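Local structure of cupin 2 conserved barrel domain protein (Leptotrichia buccalis, 3RNS) at residues 167-178 with 199-210. The protein is of unknown function but carries a conserved cupin beta-barrel domain, a fold whose members often bind metals or small ligands. Sequence-based numbering, arbitrary orientation.
Sequences DPHKAPGDALVT and ESAVLPANIPHA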
loop_
_atom_site.group_PDB
_atom_site.type_symbol
_atom_site.label_atom_id
_atom_site.label_comp_id
_atom_site.label_asym_id
_atom_site.label_seq_id
_atom_site.Cartn_x
_atom_site.Cartn_y
_atom_site.Cartn_z
ATOM N N ASP A 167 4.225 14.877 15.220
ATOM C CA ASP A 167 4.340 16.309 14.943
ATOM C C ASP A 167 4.665 16.539 13.464
ATOM O O ASP A 167 5.175 15.640 12.800
ATOM C CB ASP A 167 5.482 16.909 15.783
ATOM C CG ASP A 167 5.205 16.874 17.281
ATOM O OD1 ASP A 167 4.025 17.012 17.674
ATOM O OD2 ASP A 167 6.187 16.708 18.068
ATOM N N PRO A 168 4.405 17.762 12.956
ATOM C CA PRO A 168 4.655 18.052 11.559
ATOM C C PRO A 168 6.084 17.743 11.152
ATOM O O PRO A 168 7.025 18.103 11.870
ATOM C CB PRO A 168 4.417 19.568 11.469
ATOM C CG PRO A 168 3.469 19.867 12.540
ATOM C CD PRO A 168 3.934 18.970 13.669
ATOM N N HIS A 169 6.249 17.096 10.009
ATOM C CA HIS A 169 7.585 16.775 9.489
ATOM C C HIS A 169 7.514 16.615 7.961
ATOM O O HIS A 169 6.428 16.641 7.381
ATOM C CB HIS A 169 8.152 15.514 10.164
ATOM C CG HIS A 169 7.310 14.288 9.982
ATOM N ND1 HIS A 169 6.072 14.124 10.588
ATOM C CD2 HIS A 169 7.520 13.167 9.249
ATOM C CE1 HIS A 169 5.558 12.957 10.224
ATOM N NE2 HIS A 169 6.424 12.351 9.423
ATOM N N LYS A 170 8.675 16.529 7.320
ATOM C CA LYS A 170 8.768 16.372 5.886
ATOM C C LYS A 170 9.490 15.084 5.525
ATOM O O LYS A 170 10.364 14.612 6.270
ATOM C CB LYS A 170 9.546 17.508 5.281
ATOM C CG LYS A 170 8.974 18.885 5.511
ATOM C CD LYS A 170 9.932 19.932 4.928
ATOM C CE LYS A 170 9.396 21.350 5.062
ATOM N NZ LYS A 170 9.906 22.070 6.292
ATOM N N ALA A 171 9.125 14.521 4.383
ATOM C CA ALA A 171 9.863 13.408 3.812
ATOM C C ALA A 171 10.421 13.859 2.478
ATOM O O ALA A 171 9.843 14.723 1.813
ATOM C CB ALA A 171 8.950 12.173 3.653
ATOM N N PRO A 172 11.551 13.261 2.063
ATOM C CA PRO A 172 12.127 13.641 0.785
ATOM C C PRO A 172 11.448 12.932 -0.429
ATOM O O PRO A 172 11.896 13.058 -1.578
ATOM C CB PRO A 172 13.606 13.237 0.952
ATOM C CG PRO A 172 13.575 12.089 2.034
ATOM C CD PRO A 172 12.214 12.059 2.623
ATOM N N GLY A 173 10.377 12.210 -0.199
ATOM C CA GLY A 173 9.614 11.639 -1.295
ATOM C C GLY A 173 8.125 11.751 -1.015
ATOM O O GLY A 173 7.728 12.246 0.061
ATOM N N ASP A 174 7.320 11.302 -1.987
ATOM C CA ASP A 174 5.885 11.248 -1.828
ATOM C C ASP A 174 5.548 9.988 -1.077
ATOM O O ASP A 174 6.082 8.935 -1.371
ATOM C CB ASP A 174 5.149 11.218 -3.177
ATOM C CG ASP A 174 5.396 12.468 -4.024
ATOM O OD1 ASP A 174 5.103 13.603 -3.546
ATOM O OD2 ASP A 174 5.910 12.303 -5.182
ATOM N N ALA A 175 4.665 10.107 -0.098
ATOM C CA ALA A 175 4.239 8.972 0.688
ATOM C C ALA A 175 2.786 8.657 0.391
ATOM O O ALA A 175 1.929 9.538 0.445
ATOM C CB ALA A 175 4.347 9.275 2.141
ATOM N N LEU A 176 2.508 7.395 0.184
ATOM C CA LEU A 176 1.157 6.897 0.160
ATOM C C LEU A 176 0.871 6.222 1.519
ATOM O O LEU A 176 1.579 5.297 1.924
ATOM C CB LEU A 176 0.993 5.858 -0.977
ATOM C CG LEU A 176 -0.432 5.271 -1.011
ATOM C CD1 LEU A 176 -1.413 6.327 -1.628
ATOM C CD2 LEU A 176 -0.392 3.913 -1.763
ATOM N N VAL A 177 -0.164 6.659 2.194
ATOM C CA VAL A 177 -0.597 6.018 3.430
ATOM C C VAL A 177 -1.930 5.321 3.171
ATOM O O VAL A 177 -2.774 5.827 2.387
ATOM C CB VAL A 177 -0.667 7.026 4.601
ATOM C CG1 VAL A 177 0.750 7.613 4.840
ATOM C CG2 VAL A 177 -1.686 8.166 4.343
ATOM N N THR A 178 -2.068 4.132 3.718
ATOM C CA THR A 178 -3.310 3.374 3.661
ATOM C C THR A 178 -3.690 2.934 5.077
ATOM O O THR A 178 -2.874 2.310 5.775
ATOM C CB THR A 178 -3.177 2.099 2.780
ATOM O OG1 THR A 178 -2.650 2.459 1.481
ATOM C CG2 THR A 178 -4.553 1.444 2.544
ATOM N N GLU A 199 -9.166 3.334 3.113
ATOM C CA GLU A 199 -8.833 4.521 2.301
ATOM C C GLU A 199 -7.354 4.794 2.356
ATOM O O GLU A 199 -6.627 4.324 3.273
ATOM C CB GLU A 199 -9.603 5.728 2.790
ATOM C CG GLU A 199 -11.176 5.566 2.736
ATOM C CD GLU A 199 -11.916 6.804 3.317
ATOM O OE1 GLU A 199 -11.326 7.558 4.172
ATOM O OE2 GLU A 199 -13.094 7.025 2.966
ATOM N N SER A 200 -6.908 5.560 1.377
ATOM C CA SER A 200 -5.523 5.949 1.243
ATOM C C SER A 200 -5.403 7.422 0.950
ATOM O O SER A 200 -6.356 8.089 0.557
ATOM C CB SER A 200 -4.891 5.157 0.098
ATOM O OG SER A 200 -5.101 3.743 0.214
ATOM N N ALA A 201 -4.206 7.948 1.098
ATOM C CA ALA A 201 -3.914 9.332 0.724
ATOM C C ALA A 201 -2.442 9.496 0.388
ATOM O O ALA A 201 -1.563 8.782 0.912
ATOM C CB ALA A 201 -4.322 10.335 1.905
ATOM N N VAL A 202 -2.152 10.504 -0.413
ATOM C CA VAL A 202 -0.776 10.858 -0.710
ATOM C C VAL A 202 -0.358 12.082 0.101
ATOM O O VAL A 202 -1.052 13.099 0.109
ATOM C CB VAL A 202 -0.550 11.114 -2.230
ATOM C CG1 VAL A 202 0.901 11.599 -2.504
ATOM C CG2 VAL A 202 -0.824 9.840 -2.995
ATOM N N LEU A 203 0.783 11.977 0.781
ATOM C CA LEU A 203 1.382 13.076 1.501
ATOM C C LEU A 203 2.556 13.456 0.639
ATOM O O LEU A 203 3.535 12.702 0.577
ATOM C CB LEU A 203 1.837 12.655 2.917
ATOM C CG LEU A 203 0.902 11.745 3.729
ATOM C CD1 LEU A 203 1.555 11.318 5.081
ATOM C CD2 LEU A 203 -0.399 12.473 3.941
ATOM N N PRO A 204 2.483 14.621 -0.019
ATOM C CA PRO A 204 3.503 15.006 -0.996
ATOM C C PRO A 204 4.870 15.401 -0.440
ATOM O O PRO A 204 4.994 15.907 0.693
ATOM C CB PRO A 204 2.863 16.177 -1.732
ATOM C CG PRO A 204 1.969 16.790 -0.704
ATOM C CD PRO A 204 1.460 15.660 0.145
ATOM N N ALA A 205 5.873 15.209 -1.292
ATOM C CA ALA A 205 7.284 15.391 -0.960
ATOM C C ALA A 205 7.521 16.805 -0.495
ATOM O O ALA A 205 6.937 17.722 -1.032
ATOM C CB ALA A 205 8.199 15.097 -2.205
ATOM N N ASN A 206 8.379 16.962 0.504
ATOM C CA ASN A 206 8.903 18.274 0.899
ATOM C C ASN A 206 7.873 19.266 1.445
ATOM O O ASN A 206 8.149 20.482 1.531
ATOM C CB ASN A 206 9.692 18.908 -0.272
ATOM C CG ASN A 206 10.763 17.970 -0.821
ATOM O OD1 ASN A 206 11.493 17.326 -0.052
ATOM N ND2 ASN A 206 10.858 17.883 -2.140
ATOM N N ILE A 207 6.716 18.742 1.853
ATOM C CA ILE A 207 5.643 19.539 2.410
ATOM C C ILE A 207 5.315 18.992 3.799
ATOM O O ILE A 207 5.154 17.800 3.963
ATOM C CB ILE A 207 4.380 19.482 1.552
ATOM C CG1 ILE A 207 4.625 20.047 0.153
ATOM C CG2 ILE A 207 3.251 20.283 2.232
ATOM C CD1 ILE A 207 4.698 21.527 0.114
ATOM N N PRO A 208 5.200 19.856 4.800
ATOM C CA PRO A 208 5.055 19.210 6.093
ATOM C C PRO A 208 3.749 18.430 6.216
ATOM O O PRO A 208 2.720 18.837 5.638
ATOM C CB PRO A 208 5.106 20.377 7.093
ATOM C CG PRO A 208 5.475 21.624 6.288
ATOM C CD PRO A 208 5.068 21.320 4.879
ATOM N N HIS A 209 3.790 17.309 6.933
ATOM C CA HIS A 209 2.567 16.551 7.261
ATOM C C HIS A 209 2.646 16.061 8.717
ATOM O O HIS A 209 3.726 16.050 9.351
ATOM C CB HIS A 209 2.329 15.378 6.273
ATOM C CG HIS A 209 3.484 14.430 6.179
ATOM N ND1 HIS A 209 4.294 14.348 5.067
ATOM C CD2 HIS A 209 3.987 13.546 7.074
ATOM C CE1 HIS A 209 5.233 13.441 5.273
ATOM N NE2 HIS A 209 5.072 12.942 6.485
ATOM N N ALA A 210 1.501 15.646 9.230
ATOM C CA ALA A 210 1.377 15.127 10.591
ATOM C C ALA A 210 0.178 14.185 10.620
ATOM O O ALA A 210 -0.640 14.143 9.707
ATOM C CB ALA A 210 1.189 16.292 11.593
HETATM O O HOH W 1 6.412 10.623 7.314
HETATM O O HOH W 2 6.688 15.662 3.234
HETATM O O HOH W 3 5.903 13.143 1.879
#
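Val177 and Leu203 meet inside the barrel, CG1 of the valine lying 3.8 Å from CD1 of the leucine. Ala175 and Ala201 share this inward face, which Leu222 of the neighbouring strand 218-225 continues. On the reverse face Leu176 lays CD1 against Val202 CG2 (3.8 Å), with Phe15 of helix 15-18 packed on the leucine. Four backbone hydrogen bonds tie strands 174-178 and 199-203 into an antiparallel pair. This is the double-stranded beta-helix of the cupins: each segment turns from one sheet into the other, and a second antiparallel pair joins His169 to His209, probably at positions where many cupins hold a metal. Leu203 CD1 sits over the centre of one face of the His209 ring, 3.8 Å above its plane, and His169 O lies over the opposite face. The His209 edge, led by CD2, points at the face of His169 in a T-shaped stack with planes at 76°. CG of His169 stands between its backbone N and carbonyl carbon (chi1 59°), which lets ND1 donate to Asp167 O (2.8 Å), nearly in the ring plane. A water bridges His169 NE2 and His209 NE2. An alanine in place of His169 would probably leave the His209 edge without its aromatic partner and this water with one hydrogen-bond partner fewer. At the type II turn Pro204-Ile207, Ala205 N donates to Asp174 OD1 (2.9 Å) from above the carboxylate plane, and Asn206 N to Ala171 O (3.0 Å).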